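Local coordinates for fructose permease (Bacillus subtilis, PDB 1BLE), which takes part in fructose uptake by the phosphotransferase system, accepting a phosphoryl group on a histidine and passing it to the incoming sugar, at residues A[2-13]-A[77-87]; A[63-71]-A[89-99]. One frame throughout, in Å; residues are numbered along the deposited sequence.

Contact 1 of 2, residues A[2-13]-A[77-87]; sequences MNIVLARIDDRF and GVTAMLLFENP
Arg8 O, gripped twice from the neighbouring strand, illustrates how parallel strands share their polar atoms. The amide of Phe84 reaches it at 2.7 Å (Phe84 N to Arg8 O), while the CA-H of Leu83 approaches the same oxygen. One step on, the next carbonyl of the ladder, Phe84 O, receives a bond from Asp10 N at 2.8 Å. Seven such bonds, beginning with Asn3 N to Val78 O, join two inner strands of an open, mainly parallel alpha/beta sheet. Asp10, at the C-terminal end of its strand, lies near His15, the active-site histidine that accepts the phosphoryl group; its OD2 forms a salt bridge with Arg8 NH1, while the side chain of Asn104 takes NE and the backbone O of Arg144 takes NH2. On the face that carries Arg8, Leu6, Met81 and Leu83, the Arg8 chain runs alongside Leu83, its CB 4.0 Å from Leu83 CD2, and Leu6 CD2 lies against the end of Met81. On the face of Ile4, Leu82 and Ile9, Ile4 CD1 meets Leu82 CD1 at 3.8 Å. With CG1 beside its backbone N (chi1 -64°), Ile9 sends CD1 across to Pro87 CG, 3.8 Å away. Cutting Ile9 back to an alanine removes CD1 and is likely to leave a gap beside the Pro87 ring.

Contact 2 of 2, residues A[63-71]-A[89-99]; sequences VSKMAKAFH and DIVSLIEAGVP
Val98 lays its CG1 methyl over one face of the Phe70 ring, 3.5 Å from the centroid and 19° off the normal, a CH-pi contact. The two side chains run alongside one another, pointing opposite ways, and Phe70, with CG opposite its backbone N (chi1 177°), is carried out to meet the turn after helix 88-94. Pro99 CD comes obliquely to the CE2 and CZ corner of the same ring. Beside this pair, Val98 CG2 packs on Ala67 CA at 3.7 Å, and the methyls of Ala67 and Ala96 touch obliquely, CB to CB 3.4 Å. Toward the start of helix 63-71, Met66 CG rests 3.6 Å from Leu93 CD1. Val63 CG1 fits against the backbone at Leu93, with its CG2 turned to Asp89.

Outside this apolar layer, Asp36 holds Val63 N, and Ser92 OG bonds back to Ser88 O. Lys65 turns from the contact to a salt bridge with Asp41 of the second subunit. Beneath the layer, Met66 and Leu93 rest on Leu82, and Phe70 and Val98 on Ile4. Segments 63-71 and 89-94 approach to 9.4 Å between axes, crossing at -44°. Their helices, packed on one face of the sheet, link strands 57-61, 79-84 and 102-107 as two successive beta-alpha-beta crossovers of an open alpha/beta fold.

In the fold
The chain opens with strand 3-10, builds strands 30-34 and 57-61, and passes through helix 63-71 before strand 79-84 returns beside the first; contact 1 thus closes a loop of 63 residues. Helix 63-71 lies within that loop, whereas its partner, 89-99, comes after it, so contact 2, closing a loop of 17 residues, crosses contact 1. Strand 79-84 is inserted between strands 30-34 and 3-10, and helix 88-94 then leads past strand 3-10 to strand 102-107. One contact therefore sets the middle of the sheet and the other pairs two of the helices that cover one of its faces, joined where Met2 meets Phe70 and Phe84 meets Ile90.

Contact 1 of 2, residues A[2-13]-A[77-87]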
# COMPACT_ATOMS: atom_id res chain seq x y z
N MET A 2 12.24 10.11 18.09
CA MET A 2 11.03 9.26 17.96
C MET A 2 10.78 8.46 19.23
O MET A 2 11.70 7.85 19.79
CB MET A 2 11.23 8.27 16.81
CG MET A 2 9.98 7.70 16.27
SD MET A 2 10.26 6.69 14.82
CE MET A 2 10.69 7.86 13.61
N ASN A 3 9.53 8.42 19.67
CA ASN A 3 9.18 7.70 20.89
C ASN A 3 8.67 6.30 20.59
O ASN A 3 7.53 6.12 20.15
CB ASN A 3 8.15 8.49 21.72
CG ASN A 3 7.75 7.79 23.03
OD1 ASN A 3 6.80 8.20 23.67
ND2 ASN A 3 8.46 6.73 23.41
N ILE A 4 9.54 5.31 20.83
CA ILE A 4 9.26 3.88 20.61
C ILE A 4 8.55 3.29 21.85
O ILE A 4 9.18 3.05 22.89
CB ILE A 4 10.59 3.14 20.32
CG1 ILE A 4 11.14 3.59 18.97
CG2 ILE A 4 10.40 1.67 20.37
CD1 ILE A 4 12.48 2.98 18.60
N VAL A 5 7.25 3.02 21.74
CA VAL A 5 6.49 2.53 22.87
C VAL A 5 6.48 1.02 23.10
O VAL A 5 6.16 0.55 24.21
CB VAL A 5 5.03 3.08 22.83
CG1 VAL A 5 5.03 4.56 22.81
CG2 VAL A 5 4.30 2.59 21.64
N LEU A 6 6.87 0.26 22.07
CA LEU A 6 6.90 -1.22 22.13
C LEU A 6 7.65 -1.73 20.94
O LEU A 6 7.41 -1.23 19.85
CB LEU A 6 5.47 -1.77 22.01
CG LEU A 6 5.22 -3.28 21.97
CD1 LEU A 6 5.30 -3.82 23.41
CD2 LEU A 6 3.86 -3.57 21.31
N ALA A 7 8.57 -2.68 21.15
CA ALA A 7 9.32 -3.32 20.05
C ALA A 7 8.82 -4.75 20.18
O ALA A 7 8.97 -5.35 21.24
CB ALA A 7 10.79 -3.25 20.30
N ARG A 8 8.17 -5.29 19.15
CA ARG A 8 7.58 -6.64 19.23
C ARG A 8 8.05 -7.63 18.20
O ARG A 8 8.19 -7.29 17.02
CB ARG A 8 6.04 -6.58 19.10
CG ARG A 8 5.34 -7.94 19.08
CD ARG A 8 3.84 -7.81 19.08
NE ARG A 8 3.29 -8.60 20.16
CZ ARG A 8 2.51 -9.66 20.02
NH1 ARG A 8 2.14 -10.09 18.84
NH2 ARG A 8 2.18 -10.36 21.07
N ILE A 9 8.22 -8.88 18.63
CA ILE A 9 8.63 -9.92 17.72
C ILE A 9 7.39 -10.71 17.38
O ILE A 9 6.68 -11.23 18.26
CB ILE A 9 9.65 -10.88 18.31
CG1 ILE A 9 10.96 -10.15 18.62
CG2 ILE A 9 9.92 -12.03 17.31
CD1 ILE A 9 12.02 -11.07 19.18
N ASP A 10 7.14 -10.84 16.09
CA ASP A 10 6.00 -11.58 15.63
C ASP A 10 6.07 -11.96 14.17
O ASP A 10 5.84 -11.12 13.33
CB ASP A 10 4.74 -10.81 15.90
CG ASP A 10 3.53 -11.71 16.00
OD1 ASP A 10 3.56 -12.84 15.45
OD2 ASP A 10 2.55 -11.30 16.65
N ASP A 11 6.35 -13.24 13.92
CA ASP A 11 6.46 -13.92 12.62
C ASP A 11 5.27 -13.65 11.75
O ASP A 11 5.46 -13.44 10.57
CB ASP A 11 6.49 -15.44 12.82
CG ASP A 11 7.81 -16.06 12.49
OD1 ASP A 11 8.71 -15.37 11.98
OD2 ASP A 11 7.99 -17.27 12.75
N ARG A 12 4.05 -13.71 12.32
CA ARG A 12 2.78 -13.50 11.60
C ARG A 12 2.24 -12.07 11.33
O ARG A 12 1.27 -11.91 10.58
CB ARG A 12 1.68 -14.40 12.18
N PHE A 13 2.92 -11.06 11.91
CA PHE A 13 2.68 -9.58 11.77
C PHE A 13 1.35 -8.94 12.19
O PHE A 13 1.14 -8.65 13.38
CB PHE A 13 3.06 -9.07 10.35
CG PHE A 13 4.52 -9.20 10.04
CD1 PHE A 13 5.44 -8.40 10.69
CD2 PHE A 13 4.97 -10.19 9.20
CE1 PHE A 13 6.78 -8.57 10.50
CE2 PHE A 13 6.31 -10.36 9.00
CZ PHE A 13 7.23 -9.55 9.66
N GLY A 77 9.30 13.24 18.29
CA GLY A 77 8.17 13.15 19.20
C GLY A 77 7.10 12.14 18.81
O GLY A 77 6.24 11.82 19.64
N VAL A 78 7.14 11.66 17.56
CA VAL A 78 6.18 10.66 17.04
C VAL A 78 6.17 9.42 17.93
O VAL A 78 7.22 9.01 18.46
CB VAL A 78 6.55 10.19 15.60
CG1 VAL A 78 5.58 9.13 15.15
CG2 VAL A 78 6.55 11.32 14.62
N THR A 79 4.99 8.81 18.08
CA THR A 79 4.81 7.63 18.90
C THR A 79 4.63 6.42 18.00
O THR A 79 3.62 6.31 17.31
CB THR A 79 3.59 7.83 19.82
OG1 THR A 79 4.02 8.55 20.98
CG2 THR A 79 2.96 6.51 20.25
N ALA A 80 5.58 5.49 18.06
CA ALA A 80 5.54 4.30 17.22
C ALA A 80 5.70 2.97 17.92
O ALA A 80 6.22 2.87 19.04
CB ALA A 80 6.60 4.40 16.17
N MET A 81 5.35 1.92 17.18
CA MET A 81 5.43 0.55 17.64
C MET A 81 6.12 -0.22 16.50
O MET A 81 5.71 -0.12 15.34
CB MET A 81 4.01 0.05 17.86
CG MET A 81 3.92 -1.33 18.37
SD MET A 81 2.23 -1.85 18.48
CE MET A 81 2.56 -3.63 18.29
N LEU A 82 7.25 -0.88 16.80
CA LEU A 82 8.02 -1.66 15.80
C LEU A 82 7.67 -3.17 15.82
O LEU A 82 7.38 -3.75 16.88
CB LEU A 82 9.52 -1.51 16.06
CG LEU A 82 10.04 -0.08 16.14
CD1 LEU A 82 11.51 -0.06 16.49
CD2 LEU A 82 9.83 0.60 14.80
N LEU A 83 7.69 -3.77 14.64
CA LEU A 83 7.42 -5.19 14.49
C LEU A 83 8.66 -5.84 13.93
O LEU A 83 9.26 -5.33 12.97
CB LEU A 83 6.25 -5.39 13.55
CG LEU A 83 4.90 -5.31 14.27
CD1 LEU A 83 3.77 -5.39 13.24
CD2 LEU A 83 4.81 -6.44 15.29
N PHE A 84 9.06 -6.96 14.51
CA PHE A 84 10.26 -7.67 14.06
C PHE A 84 9.92 -9.13 13.76
O PHE A 84 9.04 -9.70 14.37
CB PHE A 84 11.38 -7.60 15.13
CG PHE A 84 11.90 -6.21 15.39
CD1 PHE A 84 12.89 -5.66 14.59
CD2 PHE A 84 11.36 -5.42 16.39
CE1 PHE A 84 13.30 -4.35 14.80
CE2 PHE A 84 11.77 -4.13 16.58
CZ PHE A 84 12.73 -3.59 15.79
N GLU A 85 10.62 -9.71 12.80
CA GLU A 85 10.44 -11.12 12.42
C GLU A 85 11.24 -11.98 13.40
O GLU A 85 10.86 -13.12 13.68
CB GLU A 85 11.10 -11.41 11.08
CG GLU A 85 10.28 -11.62 9.87
CD GLU A 85 11.23 -11.99 8.72
OE1 GLU A 85 12.08 -11.14 8.32
OE2 GLU A 85 11.17 -13.14 8.26
N ASN A 86 12.37 -11.45 13.87
CA ASN A 86 13.32 -12.17 14.74
C ASN A 86 14.16 -11.25 15.65
O ASN A 86 14.14 -10.04 15.48
CB ASN A 86 14.28 -12.95 13.84
CG ASN A 86 15.02 -12.05 12.84
OD1 ASN A 86 14.97 -12.25 11.63
ND2 ASN A 86 15.70 -11.04 13.37
N PRO A 87 14.97 -11.83 16.57
CA PRO A 87 15.81 -11.03 17.48
C PRO A 87 17.16 -10.47 16.89
O PRO A 87 17.79 -9.59 17.49
CB PRO A 87 16.08 -11.99 18.63
CG PRO A 87 15.09 -13.11 18.42
CD PRO A 87 14.98 -13.24 16.97

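Contact 2 of 2, residues A[63-71]-A[89-99]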
# COMPACT_ATOMS: atom_id res chain seq x y z
N VAL A 63 16.62 -2.19 8.51
CA VAL A 63 17.34 -1.80 9.72
C VAL A 63 18.10 -0.49 9.53
O VAL A 63 18.21 0.32 10.44
CB VAL A 63 18.29 -2.89 10.18
CG1 VAL A 63 19.17 -2.40 11.34
CG2 VAL A 63 17.46 -4.10 10.60
N SER A 64 18.54 -0.26 8.31
CA SER A 64 19.29 0.95 7.96
C SER A 64 18.44 2.24 7.91
O SER A 64 18.85 3.28 8.46
CB SER A 64 20.01 0.69 6.63
OG SER A 64 20.46 -0.67 6.58
N LYS A 65 17.26 2.18 7.26
CA LYS A 65 16.36 3.33 7.15
C LYS A 65 15.73 3.58 8.51
O LYS A 65 15.58 4.73 8.91
CB LYS A 65 15.31 3.07 6.06
CG LYS A 65 14.27 4.19 5.81
CD LYS A 65 14.78 5.37 4.99
CE LYS A 65 13.75 6.53 4.91
NZ LYS A 65 14.33 7.66 4.10
N MET A 66 15.40 2.53 9.26
CA MET A 66 14.82 2.70 10.59
C MET A 66 15.79 3.52 11.42
O MET A 66 15.41 4.54 11.98
CB MET A 66 14.53 1.36 11.28
CG MET A 66 13.78 1.51 12.61
SD MET A 66 12.26 2.44 12.41
CE MET A 66 12.29 3.53 13.82
N ALA A 67 17.05 3.11 11.42
CA ALA A 67 18.12 3.81 12.13
C ALA A 67 18.07 5.28 11.73
O ALA A 67 17.97 6.15 12.60
CB ALA A 67 19.47 3.24 11.76
N LYS A 68 18.06 5.53 10.42
CA LYS A 68 18.04 6.91 9.91
C LYS A 68 16.80 7.65 10.31
O LYS A 68 16.91 8.77 10.80
CB LYS A 68 18.19 6.99 8.39
N ALA A 69 15.64 7.01 10.20
CA ALA A 69 14.36 7.65 10.56
C ALA A 69 14.25 7.93 12.06
O ALA A 69 13.82 9.00 12.45
CB ALA A 69 13.20 6.83 10.09
N PHE A 70 14.70 7.00 12.88
CA PHE A 70 14.62 7.16 14.32
C PHE A 70 15.19 8.47 14.79
O PHE A 70 14.70 9.07 15.75
CB PHE A 70 15.37 6.06 15.04
CG PHE A 70 15.38 6.24 16.52
CD1 PHE A 70 14.18 6.34 17.21
CD2 PHE A 70 16.57 6.33 17.22
CE1 PHE A 70 14.15 6.52 18.60
CE2 PHE A 70 16.55 6.51 18.62
CZ PHE A 70 15.34 6.61 19.30
N HIS A 71 16.26 8.90 14.13
CA HIS A 71 16.95 10.14 14.48
C HIS A 71 16.50 11.35 13.66
O HIS A 71 16.78 12.49 14.02
CB HIS A 71 18.49 9.98 14.41
CG HIS A 71 19.03 8.95 15.35
ND1 HIS A 71 19.57 7.75 14.93
CD2 HIS A 71 19.06 8.91 16.71
CE1 HIS A 71 19.90 7.02 15.96
NE2 HIS A 71 19.60 7.70 17.07
N ASP A 89 17.59 -8.83 13.87
CA ASP A 89 17.38 -7.51 13.31
C ASP A 89 17.22 -6.51 14.47
O ASP A 89 17.45 -5.33 14.26
CB ASP A 89 16.11 -7.52 12.45
CG ASP A 89 16.24 -8.36 11.20
OD1 ASP A 89 17.24 -8.20 10.48
OD2 ASP A 89 15.31 -9.13 10.91
N ILE A 90 16.82 -6.94 15.67
CA ILE A 90 16.68 -6.00 16.79
C ILE A 90 18.07 -5.61 17.24
O ILE A 90 18.33 -4.47 17.60
CB ILE A 90 15.95 -6.58 18.00
CG1 ILE A 90 14.52 -6.98 17.66
CG2 ILE A 90 15.88 -5.51 19.05
CD1 ILE A 90 13.66 -7.34 18.88
N VAL A 91 18.96 -6.60 17.21
CA VAL A 91 20.37 -6.40 17.56
C VAL A 91 20.96 -5.49 16.47
O VAL A 91 21.49 -4.44 16.79
CB VAL A 91 21.13 -7.78 17.64
CG1 VAL A 91 22.62 -7.61 17.33
CG2 VAL A 91 20.90 -8.43 19.02
N SER A 92 20.78 -5.86 15.19
CA SER A 92 21.25 -5.04 14.08
C SER A 92 20.79 -3.59 14.23
O SER A 92 21.56 -2.67 13.96
CB SER A 92 20.73 -5.55 12.76
OG SER A 92 21.17 -6.85 12.50
N LEU A 93 19.55 -3.37 14.69
CA LEU A 93 19.01 -2.00 14.81
C LEU A 93 19.64 -1.23 15.94
O LEU A 93 19.71 -0.00 15.87
CB LEU A 93 17.48 -1.98 14.98
CG LEU A 93 16.74 -0.64 15.09
CD1 LEU A 93 16.89 0.20 13.82
CD2 LEU A 93 15.29 -0.89 15.43
N ILE A 94 20.04 -1.94 16.99
CA ILE A 94 20.67 -1.28 18.14
C ILE A 94 22.11 -0.90 17.79
O ILE A 94 22.62 0.12 18.24
CB ILE A 94 20.61 -2.17 19.39
CG1 ILE A 94 19.16 -2.29 19.85
CG2 ILE A 94 21.42 -1.58 20.50
CD1 ILE A 94 18.92 -3.37 20.90
N GLU A 95 22.73 -1.69 16.92
CA GLU A 95 24.09 -1.41 16.46
C GLU A 95 24.04 -0.33 15.37
O GLU A 95 24.92 -0.27 14.51
CB GLU A 95 24.73 -2.68 15.90
CG GLU A 95 24.78 -3.81 16.86
CD GLU A 95 25.57 -4.98 16.33
OE1 GLU A 95 25.63 -5.15 15.08
OE2 GLU A 95 26.14 -5.71 17.17
N ALA A 96 22.96 0.44 15.34
CA ALA A 96 22.81 1.54 14.39
C ALA A 96 22.45 2.80 15.21
O ALA A 96 22.30 3.90 14.66
CB ALA A 96 21.76 1.21 13.33
N GLY A 97 22.32 2.63 16.53
CA GLY A 97 22.05 3.75 17.41
C GLY A 97 20.64 4.06 17.83
O GLY A 97 20.33 5.21 18.15
N VAL A 98 19.79 3.04 17.86
CA VAL A 98 18.40 3.20 18.23
C VAL A 98 18.23 2.41 19.52
O VAL A 98 18.26 1.20 19.50
CB VAL A 98 17.44 2.64 17.13
CG1 VAL A 98 16.01 3.01 17.43
CG2 VAL A 98 17.84 3.16 15.74
N PRO A 99 18.07 3.09 20.66
CA PRO A 99 17.91 2.39 21.93
C PRO A 99 16.54 1.74 22.09
O PRO A 99 15.49 2.40 21.95
CB PRO A 99 18.10 3.52 22.96
CG PRO A 99 17.38 4.65 22.32
CD PRO A 99 17.87 4.54 20.85